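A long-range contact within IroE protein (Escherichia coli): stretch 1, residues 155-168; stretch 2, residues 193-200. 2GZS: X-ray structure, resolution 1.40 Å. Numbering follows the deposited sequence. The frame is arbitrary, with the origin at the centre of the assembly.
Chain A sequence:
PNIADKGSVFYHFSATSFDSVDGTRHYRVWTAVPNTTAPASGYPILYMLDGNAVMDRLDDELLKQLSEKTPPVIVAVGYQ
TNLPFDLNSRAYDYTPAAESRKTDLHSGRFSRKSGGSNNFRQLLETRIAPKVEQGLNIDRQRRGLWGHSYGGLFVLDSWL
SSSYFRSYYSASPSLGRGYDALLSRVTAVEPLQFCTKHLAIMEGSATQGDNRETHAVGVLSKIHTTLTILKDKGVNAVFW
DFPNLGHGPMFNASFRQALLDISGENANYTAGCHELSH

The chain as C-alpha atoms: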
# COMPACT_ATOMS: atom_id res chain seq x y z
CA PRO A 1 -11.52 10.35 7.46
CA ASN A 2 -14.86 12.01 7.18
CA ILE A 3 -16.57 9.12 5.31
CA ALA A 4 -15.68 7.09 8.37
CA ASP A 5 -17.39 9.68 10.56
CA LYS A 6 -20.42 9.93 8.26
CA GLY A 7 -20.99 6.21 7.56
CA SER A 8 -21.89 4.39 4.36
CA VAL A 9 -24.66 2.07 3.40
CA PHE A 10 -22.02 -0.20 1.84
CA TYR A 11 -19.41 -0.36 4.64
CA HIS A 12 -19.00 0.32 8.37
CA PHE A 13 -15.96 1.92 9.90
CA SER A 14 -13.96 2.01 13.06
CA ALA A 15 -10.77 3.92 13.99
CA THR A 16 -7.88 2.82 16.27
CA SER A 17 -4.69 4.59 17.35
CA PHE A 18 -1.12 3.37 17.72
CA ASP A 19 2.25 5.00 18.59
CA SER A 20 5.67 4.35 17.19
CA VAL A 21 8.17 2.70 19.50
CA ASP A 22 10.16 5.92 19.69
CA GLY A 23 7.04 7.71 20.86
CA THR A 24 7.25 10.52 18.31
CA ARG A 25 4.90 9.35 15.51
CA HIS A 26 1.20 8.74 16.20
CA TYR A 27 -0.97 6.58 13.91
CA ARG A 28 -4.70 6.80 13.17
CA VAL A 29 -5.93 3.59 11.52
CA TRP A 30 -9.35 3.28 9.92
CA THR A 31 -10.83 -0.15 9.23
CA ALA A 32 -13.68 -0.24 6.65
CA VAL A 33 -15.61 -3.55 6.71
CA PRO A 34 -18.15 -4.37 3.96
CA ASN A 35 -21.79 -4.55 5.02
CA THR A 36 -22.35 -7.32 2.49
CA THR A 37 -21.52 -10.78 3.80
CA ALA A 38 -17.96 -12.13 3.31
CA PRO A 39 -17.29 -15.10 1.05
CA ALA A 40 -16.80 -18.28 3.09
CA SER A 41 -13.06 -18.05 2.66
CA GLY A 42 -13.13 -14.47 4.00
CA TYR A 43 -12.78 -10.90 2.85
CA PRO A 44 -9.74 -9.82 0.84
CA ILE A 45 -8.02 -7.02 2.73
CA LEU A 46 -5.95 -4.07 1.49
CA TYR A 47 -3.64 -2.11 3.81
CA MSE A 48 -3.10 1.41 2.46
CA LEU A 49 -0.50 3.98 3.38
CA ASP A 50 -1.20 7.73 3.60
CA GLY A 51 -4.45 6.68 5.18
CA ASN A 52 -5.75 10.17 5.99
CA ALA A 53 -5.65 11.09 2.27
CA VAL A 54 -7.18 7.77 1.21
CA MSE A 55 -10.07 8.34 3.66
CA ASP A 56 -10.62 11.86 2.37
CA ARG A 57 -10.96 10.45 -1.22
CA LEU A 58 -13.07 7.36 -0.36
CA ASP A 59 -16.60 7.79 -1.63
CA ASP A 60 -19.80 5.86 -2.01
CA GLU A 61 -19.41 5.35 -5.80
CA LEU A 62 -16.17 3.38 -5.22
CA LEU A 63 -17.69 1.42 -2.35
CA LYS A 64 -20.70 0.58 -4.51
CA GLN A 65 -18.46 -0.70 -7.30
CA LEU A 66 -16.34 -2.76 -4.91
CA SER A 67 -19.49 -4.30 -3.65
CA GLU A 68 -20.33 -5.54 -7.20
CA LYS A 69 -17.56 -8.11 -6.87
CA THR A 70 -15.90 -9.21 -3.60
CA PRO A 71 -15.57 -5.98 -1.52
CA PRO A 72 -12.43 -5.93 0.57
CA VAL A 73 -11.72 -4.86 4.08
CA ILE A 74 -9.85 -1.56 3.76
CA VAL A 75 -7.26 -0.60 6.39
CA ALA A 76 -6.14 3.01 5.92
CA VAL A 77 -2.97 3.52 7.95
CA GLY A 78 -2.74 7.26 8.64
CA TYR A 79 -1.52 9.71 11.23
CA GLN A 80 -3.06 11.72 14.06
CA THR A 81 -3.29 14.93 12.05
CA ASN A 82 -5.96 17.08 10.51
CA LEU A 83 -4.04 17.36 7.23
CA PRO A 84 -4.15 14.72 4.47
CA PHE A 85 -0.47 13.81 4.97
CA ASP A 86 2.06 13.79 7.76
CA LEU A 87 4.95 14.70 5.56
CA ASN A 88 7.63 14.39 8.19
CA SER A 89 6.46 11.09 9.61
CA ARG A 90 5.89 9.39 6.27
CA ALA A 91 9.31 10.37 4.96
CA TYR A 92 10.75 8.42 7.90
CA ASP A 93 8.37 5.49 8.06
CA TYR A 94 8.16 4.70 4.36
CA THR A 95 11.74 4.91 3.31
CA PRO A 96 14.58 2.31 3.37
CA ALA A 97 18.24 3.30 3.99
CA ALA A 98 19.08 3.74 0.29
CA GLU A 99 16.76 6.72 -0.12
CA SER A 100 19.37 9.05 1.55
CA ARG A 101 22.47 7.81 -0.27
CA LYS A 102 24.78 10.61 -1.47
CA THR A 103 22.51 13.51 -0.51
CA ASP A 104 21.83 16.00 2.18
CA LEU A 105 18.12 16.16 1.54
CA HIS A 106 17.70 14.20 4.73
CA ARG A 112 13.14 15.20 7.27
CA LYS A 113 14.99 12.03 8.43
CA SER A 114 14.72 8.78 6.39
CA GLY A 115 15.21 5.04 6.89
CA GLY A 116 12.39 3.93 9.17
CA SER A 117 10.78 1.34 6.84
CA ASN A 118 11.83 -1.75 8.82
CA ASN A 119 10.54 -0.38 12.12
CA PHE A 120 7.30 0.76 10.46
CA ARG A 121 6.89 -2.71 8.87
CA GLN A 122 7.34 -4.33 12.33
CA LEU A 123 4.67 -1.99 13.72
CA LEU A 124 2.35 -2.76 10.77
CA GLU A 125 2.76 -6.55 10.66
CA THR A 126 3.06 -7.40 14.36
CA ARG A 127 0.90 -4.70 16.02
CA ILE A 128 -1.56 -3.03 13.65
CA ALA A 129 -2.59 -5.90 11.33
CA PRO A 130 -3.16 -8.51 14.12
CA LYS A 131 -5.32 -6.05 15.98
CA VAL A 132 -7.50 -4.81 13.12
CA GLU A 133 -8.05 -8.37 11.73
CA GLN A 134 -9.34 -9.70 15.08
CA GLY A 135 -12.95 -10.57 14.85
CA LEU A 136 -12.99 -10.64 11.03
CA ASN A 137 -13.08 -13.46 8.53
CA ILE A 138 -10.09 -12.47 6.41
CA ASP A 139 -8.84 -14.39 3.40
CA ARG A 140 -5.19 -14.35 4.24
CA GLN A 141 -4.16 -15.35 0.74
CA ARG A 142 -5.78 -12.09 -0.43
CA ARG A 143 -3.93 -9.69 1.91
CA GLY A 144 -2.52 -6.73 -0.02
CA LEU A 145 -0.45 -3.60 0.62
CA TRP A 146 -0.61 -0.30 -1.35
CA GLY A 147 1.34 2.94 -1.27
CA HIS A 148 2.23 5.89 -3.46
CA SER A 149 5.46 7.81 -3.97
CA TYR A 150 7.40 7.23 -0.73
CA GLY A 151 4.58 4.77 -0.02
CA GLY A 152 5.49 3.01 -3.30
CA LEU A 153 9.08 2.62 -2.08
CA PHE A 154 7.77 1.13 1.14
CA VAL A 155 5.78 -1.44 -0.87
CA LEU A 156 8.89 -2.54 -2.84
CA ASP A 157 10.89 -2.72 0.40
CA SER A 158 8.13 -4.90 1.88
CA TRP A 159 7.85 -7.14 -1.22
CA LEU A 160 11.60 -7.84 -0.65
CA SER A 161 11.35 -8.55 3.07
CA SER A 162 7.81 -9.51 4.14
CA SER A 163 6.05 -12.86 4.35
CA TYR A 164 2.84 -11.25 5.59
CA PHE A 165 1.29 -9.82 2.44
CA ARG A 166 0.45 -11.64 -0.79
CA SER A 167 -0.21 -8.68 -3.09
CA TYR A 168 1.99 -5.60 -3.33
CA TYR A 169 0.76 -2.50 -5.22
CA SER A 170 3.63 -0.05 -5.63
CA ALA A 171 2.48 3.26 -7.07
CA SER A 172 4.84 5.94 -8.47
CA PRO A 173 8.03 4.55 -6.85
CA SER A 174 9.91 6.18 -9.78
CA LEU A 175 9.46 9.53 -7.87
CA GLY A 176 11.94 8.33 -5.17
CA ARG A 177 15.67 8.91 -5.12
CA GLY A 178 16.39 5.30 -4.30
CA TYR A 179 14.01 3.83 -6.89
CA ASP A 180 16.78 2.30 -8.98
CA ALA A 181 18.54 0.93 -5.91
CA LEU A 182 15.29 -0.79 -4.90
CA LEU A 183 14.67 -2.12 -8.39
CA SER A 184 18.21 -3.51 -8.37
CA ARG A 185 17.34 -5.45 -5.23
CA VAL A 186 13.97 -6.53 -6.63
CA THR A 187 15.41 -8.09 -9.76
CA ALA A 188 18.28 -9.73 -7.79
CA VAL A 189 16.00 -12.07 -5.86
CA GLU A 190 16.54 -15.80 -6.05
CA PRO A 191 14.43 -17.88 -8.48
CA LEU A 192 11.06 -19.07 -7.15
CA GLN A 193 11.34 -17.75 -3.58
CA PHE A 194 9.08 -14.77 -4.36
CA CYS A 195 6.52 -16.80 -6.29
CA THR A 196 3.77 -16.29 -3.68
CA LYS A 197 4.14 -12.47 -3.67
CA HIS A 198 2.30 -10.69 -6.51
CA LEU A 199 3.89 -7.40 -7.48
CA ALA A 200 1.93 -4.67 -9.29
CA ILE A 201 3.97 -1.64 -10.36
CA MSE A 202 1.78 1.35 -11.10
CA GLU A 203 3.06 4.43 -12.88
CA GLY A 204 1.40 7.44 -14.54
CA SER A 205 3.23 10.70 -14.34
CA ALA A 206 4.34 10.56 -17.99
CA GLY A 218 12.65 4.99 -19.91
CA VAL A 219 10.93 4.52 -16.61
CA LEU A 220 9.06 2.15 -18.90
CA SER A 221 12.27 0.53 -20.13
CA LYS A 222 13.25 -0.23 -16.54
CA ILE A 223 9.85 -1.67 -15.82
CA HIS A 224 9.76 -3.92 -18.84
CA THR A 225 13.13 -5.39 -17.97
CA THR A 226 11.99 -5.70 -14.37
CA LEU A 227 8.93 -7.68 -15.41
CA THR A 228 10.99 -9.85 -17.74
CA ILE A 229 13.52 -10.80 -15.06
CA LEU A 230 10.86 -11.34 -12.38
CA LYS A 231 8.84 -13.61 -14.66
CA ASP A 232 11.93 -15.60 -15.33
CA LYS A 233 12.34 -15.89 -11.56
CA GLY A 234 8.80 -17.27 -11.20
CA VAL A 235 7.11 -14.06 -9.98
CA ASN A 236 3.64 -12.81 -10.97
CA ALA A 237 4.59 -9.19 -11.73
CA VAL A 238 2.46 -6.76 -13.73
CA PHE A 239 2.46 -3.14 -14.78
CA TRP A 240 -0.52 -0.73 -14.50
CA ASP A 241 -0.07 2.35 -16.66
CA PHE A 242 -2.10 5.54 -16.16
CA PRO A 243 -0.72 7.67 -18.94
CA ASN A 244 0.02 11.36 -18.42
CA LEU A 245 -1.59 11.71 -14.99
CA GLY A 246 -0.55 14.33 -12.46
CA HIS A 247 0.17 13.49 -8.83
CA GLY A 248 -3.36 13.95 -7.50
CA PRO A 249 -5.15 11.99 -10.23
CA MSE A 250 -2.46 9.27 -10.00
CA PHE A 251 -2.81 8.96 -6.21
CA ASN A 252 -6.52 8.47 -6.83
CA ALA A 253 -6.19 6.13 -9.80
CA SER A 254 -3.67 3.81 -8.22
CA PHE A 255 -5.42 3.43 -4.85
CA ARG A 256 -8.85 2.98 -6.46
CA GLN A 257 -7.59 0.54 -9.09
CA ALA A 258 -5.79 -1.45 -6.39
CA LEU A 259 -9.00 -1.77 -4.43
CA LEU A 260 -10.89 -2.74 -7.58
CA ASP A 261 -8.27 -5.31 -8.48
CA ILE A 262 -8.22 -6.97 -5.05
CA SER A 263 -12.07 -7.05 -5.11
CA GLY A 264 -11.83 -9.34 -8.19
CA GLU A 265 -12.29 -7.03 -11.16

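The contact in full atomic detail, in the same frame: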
# COMPACT_ATOMS: atom_id res chain seq x y z
N VAL A 155 6.33 -0.16 -0.38
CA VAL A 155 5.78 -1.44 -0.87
C VAL A 155 6.83 -2.33 -1.48
O VAL A 155 6.89 -3.53 -1.28
CB VAL A 155 4.66 -1.16 -1.89
CG1 VAL A 155 4.14 -2.42 -2.58
CG2 VAL A 155 3.49 -0.48 -1.18
N LEU A 156 7.76 -1.74 -2.27
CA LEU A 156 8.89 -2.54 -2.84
C LEU A 156 9.77 -3.12 -1.73
O LEU A 156 10.13 -4.31 -1.79
CB LEU A 156 9.75 -1.69 -3.77
CG LEU A 156 9.09 -1.22 -5.07
CD1 LEU A 156 10.03 -0.31 -5.87
CD2 LEU A 156 8.61 -2.40 -5.91
N ASP A 157 10.09 -2.32 -0.75
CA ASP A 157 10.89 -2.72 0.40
C ASP A 157 10.22 -3.91 1.10
O ASP A 157 10.89 -4.88 1.54
CB ASP A 157 11.13 -1.53 1.32
CG ASP A 157 12.08 -1.81 2.47
OD1 ASP A 157 13.26 -2.19 2.15
OD2 ASP A 157 11.77 -1.70 3.68
N SER A 158 8.89 -3.85 1.18
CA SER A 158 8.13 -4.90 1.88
C SER A 158 8.02 -6.12 0.98
O SER A 158 8.11 -7.27 1.49
CB SER A 158 6.71 -4.36 2.14
OG SER A 158 6.77 -3.28 3.04
N TRP A 159 7.85 -5.97 -0.34
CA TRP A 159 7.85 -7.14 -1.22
C TRP A 159 9.16 -7.91 -1.07
O TRP A 159 9.27 -9.14 -1.10
CB TRP A 159 7.71 -6.65 -2.70
CG TRP A 159 7.66 -7.80 -3.68
CD1 TRP A 159 6.55 -8.54 -4.06
CD2 TRP A 159 8.74 -8.36 -4.42
NE1 TRP A 159 6.92 -9.50 -4.96
CE2 TRP A 159 8.29 -9.41 -5.21
CE3 TRP A 159 10.10 -8.03 -4.46
CZ2 TRP A 159 9.10 -10.16 -6.06
CZ3 TRP A 159 10.93 -8.77 -5.30
CH2 TRP A 159 10.45 -9.80 -6.08
N LEU A 160 10.28 -7.20 -0.85
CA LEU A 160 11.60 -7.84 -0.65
C LEU A 160 11.68 -8.55 0.68
O LEU A 160 12.38 -9.57 0.77
CB LEU A 160 12.74 -6.80 -0.70
CG LEU A 160 13.08 -6.32 -2.11
CD1 LEU A 160 13.92 -5.04 -2.04
CD2 LEU A 160 13.79 -7.46 -2.86
N SER A 161 11.04 -8.03 1.72
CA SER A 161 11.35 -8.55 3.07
C SER A 161 10.20 -9.26 3.74
O SER A 161 10.39 -10.03 4.71
CB SER A 161 11.83 -7.37 3.92
OG SER A 161 12.78 -6.53 3.25
N SER A 162 8.97 -9.11 3.32
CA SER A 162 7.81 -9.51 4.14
C SER A 162 7.37 -10.92 3.76
O SER A 162 7.47 -11.27 2.59
CB SER A 162 6.64 -8.54 3.89
OG SER A 162 5.49 -8.95 4.67
N SER A 163 6.83 -11.67 4.71
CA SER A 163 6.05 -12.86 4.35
C SER A 163 4.58 -12.65 4.68
O SER A 163 3.75 -13.59 4.65
CB SER A 163 6.55 -14.13 5.06
OG SER A 163 6.59 -13.82 6.45
N TYR A 164 4.17 -11.46 5.04
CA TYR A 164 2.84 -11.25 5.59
C TYR A 164 1.81 -10.94 4.52
O TYR A 164 0.64 -11.28 4.60
CB TYR A 164 2.87 -10.08 6.60
CG TYR A 164 1.63 -9.97 7.46
CD1 TYR A 164 1.44 -10.83 8.56
CD2 TYR A 164 0.66 -9.02 7.16
CE1 TYR A 164 0.30 -10.72 9.35
CE2 TYR A 164 -0.45 -8.94 7.98
CZ TYR A 164 -0.65 -9.77 9.06
OH TYR A 164 -1.85 -9.56 9.74
N PHE A 165 2.21 -10.17 3.49
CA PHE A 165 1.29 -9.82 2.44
C PHE A 165 1.44 -10.70 1.22
O PHE A 165 2.52 -11.21 0.94
CB PHE A 165 1.50 -8.34 1.99
CG PHE A 165 1.31 -7.36 3.11
CD1 PHE A 165 0.04 -6.88 3.49
CD2 PHE A 165 2.41 -6.93 3.83
CE1 PHE A 165 -0.03 -6.03 4.57
CE2 PHE A 165 2.29 -6.10 4.91
CZ PHE A 165 1.05 -5.59 5.28
N ARG A 166 0.36 -10.88 0.43
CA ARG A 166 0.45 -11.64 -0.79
C ARG A 166 0.44 -10.75 -2.03
O ARG A 166 0.94 -11.17 -3.08
CB ARG A 166 -0.74 -12.62 -0.84
CG ARG A 166 -0.53 -13.70 0.24
CD ARG A 166 0.56 -14.67 -0.19
NE ARG A 166 0.08 -15.64 -1.17
CZ ARG A 166 -0.25 -16.90 -0.93
NH1 ARG A 166 -0.16 -17.39 0.30
NH2 ARG A 166 -0.68 -17.67 -1.91
N SER A 167 -0.15 -9.57 -1.94
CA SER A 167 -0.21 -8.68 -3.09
C SER A 167 0.39 -7.32 -2.72
O SER A 167 0.10 -6.77 -1.67
CB SER A 167 -1.67 -8.49 -3.58
OG SER A 167 -2.01 -9.74 -4.24
N TYR A 168 1.23 -6.84 -3.65
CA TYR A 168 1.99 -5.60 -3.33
C TYR A 168 1.73 -4.58 -4.44
O TYR A 168 2.19 -4.87 -5.59
CB TYR A 168 3.47 -5.97 -3.23
CG TYR A 168 3.80 -6.84 -2.02
CD1 TYR A 168 4.35 -6.35 -0.87
CD2 TYR A 168 3.51 -8.22 -2.13
CE1 TYR A 168 4.63 -7.16 0.23
CE2 TYR A 168 3.79 -9.06 -1.04
CZ TYR A 168 4.35 -8.53 0.09
OH TYR A 168 4.63 -9.36 1.17
N GLN A 193 11.66 -18.01 -5.00
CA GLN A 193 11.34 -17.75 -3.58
C GLN A 193 10.28 -16.69 -3.44
O GLN A 193 9.62 -16.54 -2.41
CB GLN A 193 12.64 -17.33 -2.90
CG GLN A 193 12.55 -16.84 -1.46
CD GLN A 193 12.25 -18.04 -0.53
OE1 GLN A 193 11.41 -18.90 -0.77
NE2 GLN A 193 13.00 -18.04 0.56
N PHE A 194 10.07 -15.83 -4.47
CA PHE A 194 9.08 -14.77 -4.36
C PHE A 194 7.83 -15.09 -5.13
O PHE A 194 6.99 -14.22 -5.41
CB PHE A 194 9.73 -13.43 -4.87
CG PHE A 194 10.77 -12.95 -3.85
CD1 PHE A 194 10.53 -11.88 -3.01
CD2 PHE A 194 11.98 -13.62 -3.72
CE1 PHE A 194 11.42 -11.48 -2.06
CE2 PHE A 194 12.90 -13.27 -2.77
CZ PHE A 194 12.64 -12.19 -1.92
N CYS A 195 7.68 -16.39 -5.50
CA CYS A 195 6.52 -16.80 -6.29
C CYS A 195 5.17 -16.58 -5.60
O CYS A 195 4.16 -16.48 -6.31
CB CYS A 195 6.65 -18.25 -6.74
SG CYS A 195 6.70 -19.48 -5.41
N THR A 196 5.09 -16.53 -4.29
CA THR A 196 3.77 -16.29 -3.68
C THR A 196 3.47 -14.82 -3.42
O THR A 196 2.54 -14.46 -2.71
CB THR A 196 3.74 -17.01 -2.33
OG1 THR A 196 4.80 -16.53 -1.48
CG2 THR A 196 4.04 -18.49 -2.51
N LYS A 197 4.27 -13.90 -3.92
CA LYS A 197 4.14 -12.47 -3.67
C LYS A 197 3.92 -11.74 -5.00
O LYS A 197 4.89 -11.54 -5.75
CB LYS A 197 5.37 -11.84 -3.00
CG LYS A 197 5.56 -12.43 -1.61
CD LYS A 197 6.58 -11.67 -0.75
CE LYS A 197 7.88 -12.36 -0.48
NZ LYS A 197 8.86 -11.48 0.26
N HIS A 198 2.65 -11.39 -5.28
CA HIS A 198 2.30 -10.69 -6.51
C HIS A 198 2.75 -9.24 -6.48
O HIS A 198 2.52 -8.61 -5.44
CB HIS A 198 0.76 -10.64 -6.63
CG HIS A 198 0.23 -9.73 -7.68
ND1 HIS A 198 0.56 -9.91 -9.03
CD2 HIS A 198 -0.63 -8.68 -7.60
CE1 HIS A 198 -0.07 -8.96 -9.73
NE2 HIS A 198 -0.78 -8.22 -8.91
N LEU A 199 3.39 -8.78 -7.55
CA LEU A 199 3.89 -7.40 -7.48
C LEU A 199 3.23 -6.62 -8.61
O LEU A 199 3.29 -7.05 -9.77
CB LEU A 199 5.41 -7.40 -7.69
CG LEU A 199 6.01 -5.99 -7.74
CD1 LEU A 199 5.78 -5.23 -6.45
CD2 LEU A 199 7.51 -6.17 -8.10
N ALA A 200 2.60 -5.52 -8.31
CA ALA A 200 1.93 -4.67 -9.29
C ALA A 200 2.61 -3.31 -9.23
O ALA A 200 2.44 -2.58 -8.25
CB ALA A 200 0.44 -4.52 -8.99
O HOH W 1 11.32 -12.31 1.68

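The backbone supplies the most regular part of this contact. Ser167 and Tyr168 lie beside His198 and Leu199 as parallel strands, and the hydrogen bonds alternate as that register requires: His198 N donates to Arg166 O (2.8 Å), Tyr168 N to His198 O (2.8 Å), and Ala200 N to Tyr168 O (2.8 Å). Between them, the carbonyls also meet alpha hydrogens, with Lys197 CA 3.5 Å from Arg166 O and Leu199 CA 3.6 Å from Tyr168 O. Side chains alternate across the sheet, so Ser167 and His198 share one face, where Ser167 OG lies at the edge of the imidazole, while Tyr168 and Leu199 share the other, which faces the helix.

Polar side-chain bonds centre on Lys197. Its side chain reaches the end of the helix, where the last carbonyls lack the amide partners that a further turn would provide. A lysine ammonium, long in reach and rich in protons, suits this site: Lys197 NZ donates to Trp159 O (2.7 Å) and to Ser162 O (2.7 Å), Ser162 being the first residue to leave helical geometry. A water completes the cluster, accepting from Lys197 NZ at 3.0 Å and donating to Leu160 O at 3.1 Å. Trp159 answers through its indole, as Trp159 NE1 donates to Lys197 O (3.0 Å, nearly straight at 165°). The two residues thus exchange bonds, each using its side chain to reach the other's carbonyl. Tyrosine suits its place by joining a ring for packing to a hydroxyl: Tyr168 OH donates to Phe165 O at 2.8 Å within its own stretch, while Lys197 CD packs 3.6 Å from that same Tyr168 OH.

Apolar packing surrounds the buried indole. Leu199 CB lies over one face, 4.1 Å from the centroid of the five-membered ring in a CH-pi contact; Phe194, whose flat apolar ring suits an aromatic neighbour, covers the opposite face, with Phe194 CB 3.5 Å from Trp159 CZ2. The two aromatic rings meet obliquely, their planes at 36°. A broad, flat indole is well suited to this place, since it offers two faces for packing and an edge nitrogen for the hydrogen bond. Leu199, branched and apolar, touches indole, helix and strand at once: Leu199 CD1 is 4.0 Å from both Leu156 CD2 on the helix and Tyr168 CB on the neighbouring strand.

At the more exposed margin, Arg166 lays one face of its guanidinium against Thr196 CB. Although Arg166 NE comes within 3.1 Å of Thr196 O, the angle is too poor for a hydrogen bond, so the arginine contributes here through packing.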